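Local coordinates for uncharacterized protein (Bacteroides eggerthii DSM 20697, PDB 4ECO) that is of unknown function but carries leucine-rich repeats, and probably binds other proteins as many repeat proteins of this kind do, at residues L33-I38 with G81-L86; F211-S216 with P266-A271; P273-I278 with Q296-A301. All blocks are in the same frame, centred on the assembly; numbering follows the deposited sequence.

Contact 1: L33-I38 with G81-L86; sequences LALKEI and GRVTGL
Leu35 leads the contact between helix 27-41 and strand 83-87, reaching across from the helix to meet Val83 tip to tip. Its side chain leaves the helix with CG beside the backbone N and anti to the carbonyl carbon (chi1 -77°), and the branch divides its two methyls between two strand residues. Leu35 CD1 lies 3.8 Å from Val83 CG2; the same Val83 CG2 is also 4.1 Å from Leu35 CG, so a single valine methyl covers both the branch point and one of its arms. Leu35 CD2 turns instead to Leu86 CD2, 4.2 Å away. One helical turn on, Ile38 faces the same way and brings its CD1 to that Leu86 CD2 at 4.5 Å, a looser touch. Leu86 CD2 therefore sits near both helix residues, while of these two Val83 touches only Leu35.

The helix and strand segments run nearly parallel, 20° apart in direction, with their axes 11.8 Å from each other at closest approach. Around this patch, Val83 also packs on Val75 and Leu77 of the antiparallel strand 75-77, and Leu86 on Trp60. Just before the contact in the helix, Asp31 accepts a hydrogen bond from Val83 N and forms a salt bridge with Arg82, tying the start of the strand to the helix by polar means. A helix and a hairpin whose second strand begins the parallel series are consistent with the N-terminal cap of a leucine-rich repeat solenoid. Across the two segments the chemistry is purely apolar: aliphatic carbons of four buried residues meet without directional bonds, so the patch is probably held by shape fit and the exclusion of water.

Contact 2: F211-S216 with P266-A271; sequences FYMGNS and PTFLKA
Phe268 reaches back from a loop of the leucine-rich repeat solenoid to Phe211 and Met213 on strand 210-214, one of its parallel strands. The loop runs between strands 253-257 and 277-279, and its Pro266-Leu269 portion forms a type I beta turn; the contact thus links the strand with the connection that follows the next strand, 253-257, inside the solenoid.

The aromatic part is an inclined meeting of two rings. The Phe211 and Phe268 centroids are 5.9 Å apart and their planes stand at 44°, too far from parallel or perpendicular to be a stack or a T-shaped pair. Phe268 CZ is the atom that arrives, 4.1 Å from Phe211 CE2, and CD2 of the same Phe211 ring is at a similar range. Phe268 CG lies between its own backbone N and carbonyl carbon (chi1 82°), an arrangement that carries the ring over toward the strand. Another aromatic neighbour, Trp245, meets the Phe268 ring with its plane at a modest tilt.

The aliphatic part comes from Met213, a selenomethionine whose CE approaches Phe268 CZ to 3.9 Å. The two side chains extend from opposite directions. Met213 also packs on Ile223 and Val256, while Phe211 and Met213 both share backbone hydrogen bonds with strand 253-257. Phe268 CZ is thus bordered by a ring and a methyl at once, and Met213 CE itself lies 3.4 Å above the plane of the Phe211 ring, offset toward its rim.

Contact 3: P273-I278 with Q296-A301; sequences PEMQLI and QALADA
In the leucine-rich repeat solenoid, helix 288-300 lies in the connection between parallel strands 277-279 and 309-311, and Leu298 near its end packs against Ile278 of the first strand and Met275 just before it. The leucine forks between its two partners. Leu298 CD1 meets Ile278 CD1 at 3.8 Å, the side chains reaching toward each other tip to tip. Leu298 CD2 touches the CE of Met275, a selenomethionine, at the same separation of 3.8 Å, but here the two side chains cross at about a right angle.

Met275 gets there by stretching. CG is anti to the backbone N (chi1 180°), the next bond is extended as well, and the chain bends only at its last torsion (chi3 59°), which swings CE to the leucine methyl. All three touching residues are buried, and between the two segments the atoms that touch are terminal methyls.

Among the neighbouring elements, Met275 also packs on Val254 of strand 253-257 and on Val303, in the loop that follows the helix, while Ile278 leans on Ile310 of strand 309-311. Asp300, the last residue of helix 288-300, forms a salt bridge with Lys328, linking the helix to the chain beyond strand 309-311.

Overall arrangement
The three contacts follow one another along the chain and along the parallel strands of the solenoid, from the N-terminal helix onward. Contact 1 and contact 2 have centres about 21 Å apart and do not touch, their nearest atoms being about 7 Å from each other; contact 3 lies about 29 Å from contact 1, centre to centre. Contacts 2 and 3 adjoin, with centres about 12 Å apart: Leu298 CD2 packs 3.7 Å from Lys270 N, and Met275 CE 3.9 Å from Leu269 O. The sodium ion bound at Glu117 and Ser192 is about 12 Å from the Leu86 side chain of contact 1 and about 11 Å from that of Met213 in contact 2.

Contact 1: L33-I38 with G81-L86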
loop_
_atom_site.group_PDB
_atom_site.type_symbol
_atom_site.label_atom_id
_atom_site.label_comp_id
_atom_site.label_asym_id
_atom_site.label_seq_id
_atom_site.Cartn_x
_atom_site.Cartn_y
_atom_site.Cartn_z
ATOM N N LEU A 33 6.276 29.386 29.698
ATOM C CA LEU A 33 5.441 30.557 29.450
ATOM C C LEU A 33 4.997 30.552 27.984
ATOM O O LEU A 33 3.874 30.989 27.684
ATOM C CB LEU A 33 6.170 31.850 29.810
ATOM C CG LEU A 33 6.697 31.940 31.236
ATOM C CD1 LEU A 33 7.606 33.129 31.402
ATOM C CD2 LEU A 33 5.570 31.977 32.255
ATOM N N ALA A 34 5.862 29.996 27.083
ATOM C CA ALA A 34 5.569 29.799 25.664
ATOM C C ALA A 34 4.487 28.721 25.511
ATOM O O ALA A 34 3.493 28.962 24.813
ATOM C CB ALA A 34 6.825 29.422 24.897
ATOM N N LEU A 35 4.626 27.572 26.225
ATOM C CA LEU A 35 3.622 26.503 26.212
ATOM C C LEU A 35 2.244 27.021 26.585
ATOM O O LEU A 35 1.282 26.746 25.866
ATOM C CB LEU A 35 3.988 25.357 27.166
ATOM C CG LEU A 35 5.057 24.378 26.708
ATOM C CD1 LEU A 35 5.237 23.290 27.737
ATOM C CD2 LEU A 35 4.716 23.769 25.362
ATOM N N LYS A 36 2.153 27.796 27.686
ATOM C CA LYS A 36 0.897 28.369 28.174
ATOM C C LYS A 36 0.331 29.390 27.143
ATOM O O LYS A 36 -0.878 29.390 26.871
ATOM C CB LYS A 36 1.118 29.007 29.557
ATOM C CG LYS A 36 -0.031 29.837 30.122
ATOM C CD LYS A 36 -1.304 29.091 30.475
ATOM C CE LYS A 36 -2.298 30.114 30.973
ATOM N NZ LYS A 36 -3.626 29.514 31.237
ATOM N N GLU A 37 1.209 30.191 26.530
ATOM C CA GLU A 37 0.783 31.173 25.543
ATOM C C GLU A 37 0.240 30.449 24.270
ATOM O O GLU A 37 -0.770 30.874 23.700
ATOM C CB GLU A 37 1.938 32.127 25.221
ATOM C CG GLU A 37 1.463 33.464 24.678
ATOM C CD GLU A 37 2.476 34.588 24.750
ATOM O OE1 GLU A 37 3.118 34.751 25.816
ATOM O OE2 GLU A 37 2.584 35.343 23.753
ATOM N N ILE A 38 0.878 29.326 23.886
ATOM C CA ILE A 38 0.463 28.484 22.758
ATOM C C ILE A 38 -0.931 27.896 23.077
ATOM O O ILE A 38 -1.836 27.997 22.254
ATOM C CB ILE A 38 1.539 27.392 22.473
ATOM C CG1 ILE A 38 2.720 28.027 21.716
ATOM C CG2 ILE A 38 0.955 26.179 21.696
ATOM C CD1 ILE A 38 4.037 27.263 21.816
ATOM N N GLY A 81 14.893 20.267 31.758
ATOM C CA GLY A 81 13.493 20.677 31.748
ATOM C C GLY A 81 13.068 21.467 30.526
ATOM O O GLY A 81 12.022 22.125 30.556
ATOM N N ARG A 82 13.869 21.418 29.439
ATOM C CA ARG A 82 13.515 22.136 28.221
ATOM C C ARG A 82 12.678 21.231 27.335
ATOM O O ARG A 82 12.871 20.009 27.342
ATOM C CB ARG A 82 14.740 22.703 27.496
ATOM C CG ARG A 82 15.206 23.960 28.222
ATOM C CD ARG A 82 15.976 24.915 27.355
ATOM N NE ARG A 82 15.123 25.635 26.412
ATOM C CZ ARG A 82 15.566 26.566 25.576
ATOM N NH1 ARG A 82 16.849 26.898 25.560
ATOM N NH2 ARG A 82 14.728 27.177 24.752
ATOM N N VAL A 83 11.703 21.842 26.614
ATOM C CA VAL A 83 10.734 21.171 25.736
ATOM C C VAL A 83 11.463 20.633 24.515
ATOM O O VAL A 83 12.060 21.422 23.784
ATOM C CB VAL A 83 9.553 22.097 25.332
ATOM C CG1 VAL A 83 8.588 21.366 24.402
ATOM C CG2 VAL A 83 8.816 22.629 26.554
ATOM N N THR A 84 11.416 19.302 24.295
ATOM C CA THR A 84 12.099 18.684 23.159
ATOM C C THR A 84 11.080 18.103 22.166
ATOM O O THR A 84 11.438 17.811 21.022
ATOM C CB THR A 84 13.113 17.620 23.621
ATOM O OG1 THR A 84 12.457 16.488 24.196
ATOM C CG2 THR A 84 14.154 18.183 24.567
ATOM N N GLY A 85 9.818 18.020 22.574
ATOM C CA GLY A 85 8.748 17.505 21.727
ATOM C C GLY A 85 7.413 18.087 22.091
ATOM O O GLY A 85 7.142 18.351 23.258
ATOM N N LEU A 86 6.584 18.325 21.099
ATOM C CA LEU A 86 5.278 18.941 21.313
ATOM C C LEU A 86 4.306 18.429 20.263
ATOM O O LEU A 86 4.525 18.613 19.054
ATOM C CB LEU A 86 5.406 20.491 21.284
ATOM C CG LEU A 86 4.161 21.359 21.070
ATOM C CD1 LEU A 86 3.076 21.021 22.036
ATOM C CD2 LEU A 86 4.489 22.824 21.237
#

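Contact 2: F211-S216 with P266-A271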
loop_
_atom_site.group_PDB
_atom_site.type_symbol
_atom_site.label_atom_id
_atom_site.label_comp_id
_atom_site.label_asym_id
_atom_site.label_seq_id
_atom_site.Cartn_x
_atom_site.Cartn_y
_atom_site.Cartn_z
ATOM N N PHE A 211 8.390 17.743 11.447
ATOM C CA PHE A 211 7.345 18.756 11.481
ATOM C C PHE A 211 6.120 18.217 10.752
ATOM O O PHE A 211 6.134 18.077 9.537
ATOM C CB PHE A 211 7.844 20.085 10.896
ATOM C CG PHE A 211 6.912 21.273 10.997
ATOM C CD1 PHE A 211 5.889 21.303 11.940
ATOM C CD2 PHE A 211 7.087 22.383 10.181
ATOM C CE1 PHE A 211 5.020 22.398 12.020
ATOM C CE2 PHE A 211 6.226 23.484 10.275
ATOM C CZ PHE A 211 5.209 23.491 11.208
ATOM N N TYR A 212 5.067 17.893 11.510
ATOM C CA TYR A 212 3.812 17.332 10.998
ATOM C C TYR A 212 2.639 18.258 11.212
ATOM O O TYR A 212 2.525 18.918 12.256
ATOM C CB TYR A 212 3.501 15.993 11.697
ATOM C CG TYR A 212 4.129 14.757 11.083
ATOM C CD1 TYR A 212 5.508 14.650 10.933
ATOM C CD2 TYR A 212 3.356 13.638 10.778
ATOM C CE1 TYR A 212 6.091 13.500 10.394
ATOM C CE2 TYR A 212 3.926 12.481 10.248
ATOM C CZ TYR A 212 5.295 12.416 10.056
ATOM O OH TYR A 212 5.864 11.275 9.544
HETATM N N MSE A 213 1.762 18.302 10.225
HETATM C CA MSE A 213 0.506 19.021 10.319
HETATM C C MSE A 213 -0.492 18.331 9.429
HETATM O O MSE A 213 -0.118 17.710 8.420
HETATM C CB MSE A 213 0.611 20.535 10.038
HETATM C CG MSE A 213 0.917 20.949 8.605
HETATM SE SE MSE A 213 1.879 22.682 8.647
HETATM C CE MSE A 213 3.688 21.903 8.444
ATOM N N GLY A 214 -1.749 18.385 9.849
ATOM C CA GLY A 214 -2.817 17.771 9.082
ATOM C C GLY A 214 -4.200 18.028 9.606
ATOM O O GLY A 214 -4.378 18.332 10.788
ATOM N N ASN A 215 -5.185 17.913 8.707
ATOM C CA ASN A 215 -6.637 18.032 8.916
ATOM C C ASN A 215 -6.991 19.438 9.449
ATOM O O ASN A 215 -7.908 19.593 10.248
ATOM C CB ASN A 215 -7.123 16.911 9.832
ATOM C CG ASN A 215 -6.478 15.580 9.517
ATOM O OD1 ASN A 215 -6.730 14.977 8.480
ATOM N ND2 ASN A 215 -5.543 15.149 10.345
ATOM N N SER A 216 -6.271 20.458 8.934
ATOM C CA SER A 216 -6.370 21.869 9.309
ATOM C C SER A 216 -7.031 22.698 8.239
ATOM O O SER A 216 -6.835 22.428 7.052
ATOM C CB SER A 216 -4.981 22.444 9.592
ATOM O OG SER A 216 -4.481 22.084 10.872
ATOM N N PRO A 266 2.551 24.761 0.786
ATOM C CA PRO A 266 3.252 25.890 1.438
ATOM C C PRO A 266 4.674 26.001 0.876
ATOM O O PRO A 266 5.326 25.001 0.565
ATOM C CB PRO A 266 3.204 25.553 2.937
ATOM C CG PRO A 266 2.853 24.157 3.026
ATOM C CD PRO A 266 2.140 23.740 1.769
ATOM N N THR A 267 5.109 27.224 0.665
ATOM C CA THR A 267 6.367 27.553 -0.012
ATOM C C THR A 267 7.636 27.277 0.815
ATOM O O THR A 267 8.743 27.293 0.249
ATOM C CB THR A 267 6.346 29.025 -0.414
ATOM O OG1 THR A 267 6.199 29.815 0.767
ATOM C CG2 THR A 267 5.220 29.337 -1.403
ATOM N N PHE A 268 7.489 27.016 2.121
ATOM C CA PHE A 268 8.646 26.798 2.990
ATOM C C PHE A 268 9.319 25.460 2.680
ATOM O O PHE A 268 10.507 25.295 2.987
ATOM C CB PHE A 268 8.243 26.881 4.476
ATOM C CG PHE A 268 7.634 25.642 5.078
ATOM C CD1 PHE A 268 6.263 25.434 5.034
ATOM C CD2 PHE A 268 8.430 24.692 5.713
ATOM C CE1 PHE A 268 5.698 24.287 5.598
ATOM C CE2 PHE A 268 7.873 23.535 6.259
ATOM C CZ PHE A 268 6.510 23.343 6.205
ATOM N N LEU A 269 8.549 24.500 2.106
ATOM C CA LEU A 269 9.027 23.151 1.805
ATOM C C LEU A 269 10.214 23.199 0.859
ATOM O O LEU A 269 11.243 22.627 1.210
ATOM C CB LEU A 269 7.913 22.278 1.224
ATOM C CG LEU A 269 6.691 22.037 2.120
ATOM C CD1 LEU A 269 5.524 21.522 1.313
ATOM C CD2 LEU A 269 6.998 21.104 3.247
ATOM N N LYS A 270 10.122 23.941 -0.281
ATOM C CA LYS A 270 11.234 24.029 -1.249
ATOM C C LYS A 270 12.448 24.808 -0.678
ATOM O O LYS A 270 13.574 24.635 -1.169
ATOM C CB LYS A 270 10.789 24.639 -2.586
ATOM C CG LYS A 270 10.217 26.034 -2.513
ATOM C CD LYS A 270 9.675 26.428 -3.865
ATOM C CE LYS A 270 9.175 27.842 -3.897
ATOM N NZ LYS A 270 8.554 28.143 -5.208
ATOM N N ALA A 271 12.222 25.603 0.376
ATOM C CA ALA A 271 13.250 26.388 1.051
ATOM C C ALA A 271 14.069 25.538 2.057
ATOM O O ALA A 271 15.077 26.029 2.559
ATOM C CB ALA A 271 12.612 27.576 1.772
#

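Contact 3: P273-I278 with Q296-A301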
loop_
_atom_site.group_PDB
_atom_site.type_symbol
_atom_site.label_atom_id
_atom_site.label_comp_id
_atom_site.label_asym_id
_atom_site.label_seq_id
_atom_site.Cartn_x
_atom_site.Cartn_y
_atom_site.Cartn_z
ATOM N N PRO A 273 16.720 22.663 3.515
ATOM C CA PRO A 273 17.962 22.113 2.939
ATOM C C PRO A 273 18.099 20.574 2.999
ATOM O O PRO A 273 18.825 20.014 2.173
ATOM C CB PRO A 273 19.054 22.758 3.802
ATOM C CG PRO A 273 18.398 23.028 5.139
ATOM C CD PRO A 273 16.912 23.076 4.929
ATOM N N GLU A 274 17.454 19.896 3.987
ATOM C CA GLU A 274 17.707 18.474 4.195
ATOM C C GLU A 274 16.455 17.589 4.342
ATOM O O GLU A 274 16.582 16.465 4.854
ATOM C CB GLU A 274 18.575 18.317 5.468
ATOM C CG GLU A 274 19.995 18.866 5.357
ATOM C CD GLU A 274 20.937 18.122 4.427
ATOM O OE1 GLU A 274 20.677 16.929 4.127
ATOM O OE2 GLU A 274 21.960 18.728 4.030
HETATM N N MSE A 275 15.284 18.029 3.838
HETATM C CA MSE A 275 14.040 17.231 3.944
HETATM C C MSE A 275 14.188 15.907 3.172
HETATM O O MSE A 275 14.673 15.924 2.044
HETATM C CB MSE A 275 12.829 18.045 3.436
HETATM C CG MSE A 275 11.499 17.291 3.509
HETATM SE SE MSE A 275 10.005 18.394 2.976
HETATM C CE MSE A 275 10.525 18.844 1.203
ATOM N N GLN A 276 13.805 14.776 3.799
ATOM C CA GLN A 276 13.912 13.418 3.232
ATOM C C GLN A 276 12.540 12.818 2.990
ATOM O O GLN A 276 12.289 12.299 1.905
ATOM C CB GLN A 276 14.742 12.485 4.139
ATOM C CG GLN A 276 16.173 12.970 4.354
ATOM C CD GLN A 276 17.037 12.032 5.143
ATOM O OE1 GLN A 276 16.665 11.540 6.204
ATOM N NE2 GLN A 276 18.264 11.862 4.696
ATOM N N LEU A 277 11.651 12.888 3.985
ATOM C CA LEU A 277 10.272 12.395 3.856
ATOM C C LEU A 277 9.320 13.595 3.664
ATOM O O LEU A 277 9.404 14.594 4.398
ATOM C CB LEU A 277 9.878 11.543 5.090
ATOM C CG LEU A 277 8.463 10.930 5.147
ATOM C CD1 LEU A 277 8.456 9.669 5.996
ATOM C CD2 LEU A 277 7.408 11.945 5.672
ATOM N N ILE A 278 8.404 13.479 2.698
ATOM C CA ILE A 278 7.401 14.505 2.472
ATOM C C ILE A 278 6.051 13.818 2.269
ATOM O O ILE A 278 5.886 13.044 1.334
ATOM C CB ILE A 278 7.726 15.522 1.347
ATOM C CG1 ILE A 278 6.613 16.600 1.271
ATOM C CG2 ILE A 278 8.016 14.852 -0.010
ATOM C CD1 ILE A 278 6.888 17.781 0.457
ATOM N N GLN A 296 7.434 19.807 -9.042
ATOM C CA GLN A 296 8.520 20.166 -9.953
ATOM C C GLN A 296 9.490 21.097 -9.273
ATOM O O GLN A 296 10.703 20.877 -9.342
ATOM C CB GLN A 296 7.995 20.794 -11.256
ATOM C CG GLN A 296 9.051 20.803 -12.366
ATOM C CD GLN A 296 8.494 20.947 -13.765
ATOM O OE1 GLN A 296 7.761 20.090 -14.303
ATOM N NE2 GLN A 296 8.932 21.990 -14.420
ATOM N N ALA A 297 8.938 22.115 -8.582
ATOM C CA ALA A 297 9.676 23.138 -7.844
ATOM C C ALA A 297 10.567 22.496 -6.775
ATOM O O ALA A 297 11.721 22.906 -6.623
ATOM C CB ALA A 297 8.706 24.116 -7.213
ATOM N N LEU A 298 10.039 21.457 -6.074
ATOM C CA LEU A 298 10.775 20.712 -5.058
ATOM C C LEU A 298 11.977 19.987 -5.690
ATOM O O LEU A 298 13.092 20.131 -5.179
ATOM C CB LEU A 298 9.862 19.727 -4.319
ATOM C CG LEU A 298 8.952 20.333 -3.252
ATOM C CD1 LEU A 298 7.839 19.391 -2.884
ATOM C CD2 LEU A 298 9.733 20.733 -2.032
ATOM N N ALA A 299 11.766 19.291 -6.830
ATOM C CA ALA A 299 12.817 18.584 -7.587
ATOM C C ALA A 299 13.910 19.551 -8.093
ATOM O O ALA A 299 15.106 19.212 -8.069
ATOM C CB ALA A 299 12.197 17.858 -8.763
ATOM N N ASP A 300 13.494 20.762 -8.522
ATOM C CA ASP A 300 14.394 21.783 -9.062
ATOM C C ASP A 300 15.164 22.512 -7.946
ATOM O O ASP A 300 16.237 23.061 -8.215
ATOM C CB ASP A 300 13.612 22.786 -9.922
ATOM C CG ASP A 300 13.014 22.193 -11.187
ATOM O OD1 ASP A 300 13.594 21.203 -11.723
ATOM O OD2 ASP A 300 11.976 22.718 -11.652
ATOM N N ALA A 301 14.636 22.512 -6.707
ATOM C CA ALA A 301 15.298 23.149 -5.563
ATOM C C ALA A 301 16.409 22.227 -5.002
ATOM O O ALA A 301 16.400 21.030 -5.329
ATOM C CB ALA A 301 14.278 23.489 -4.477
#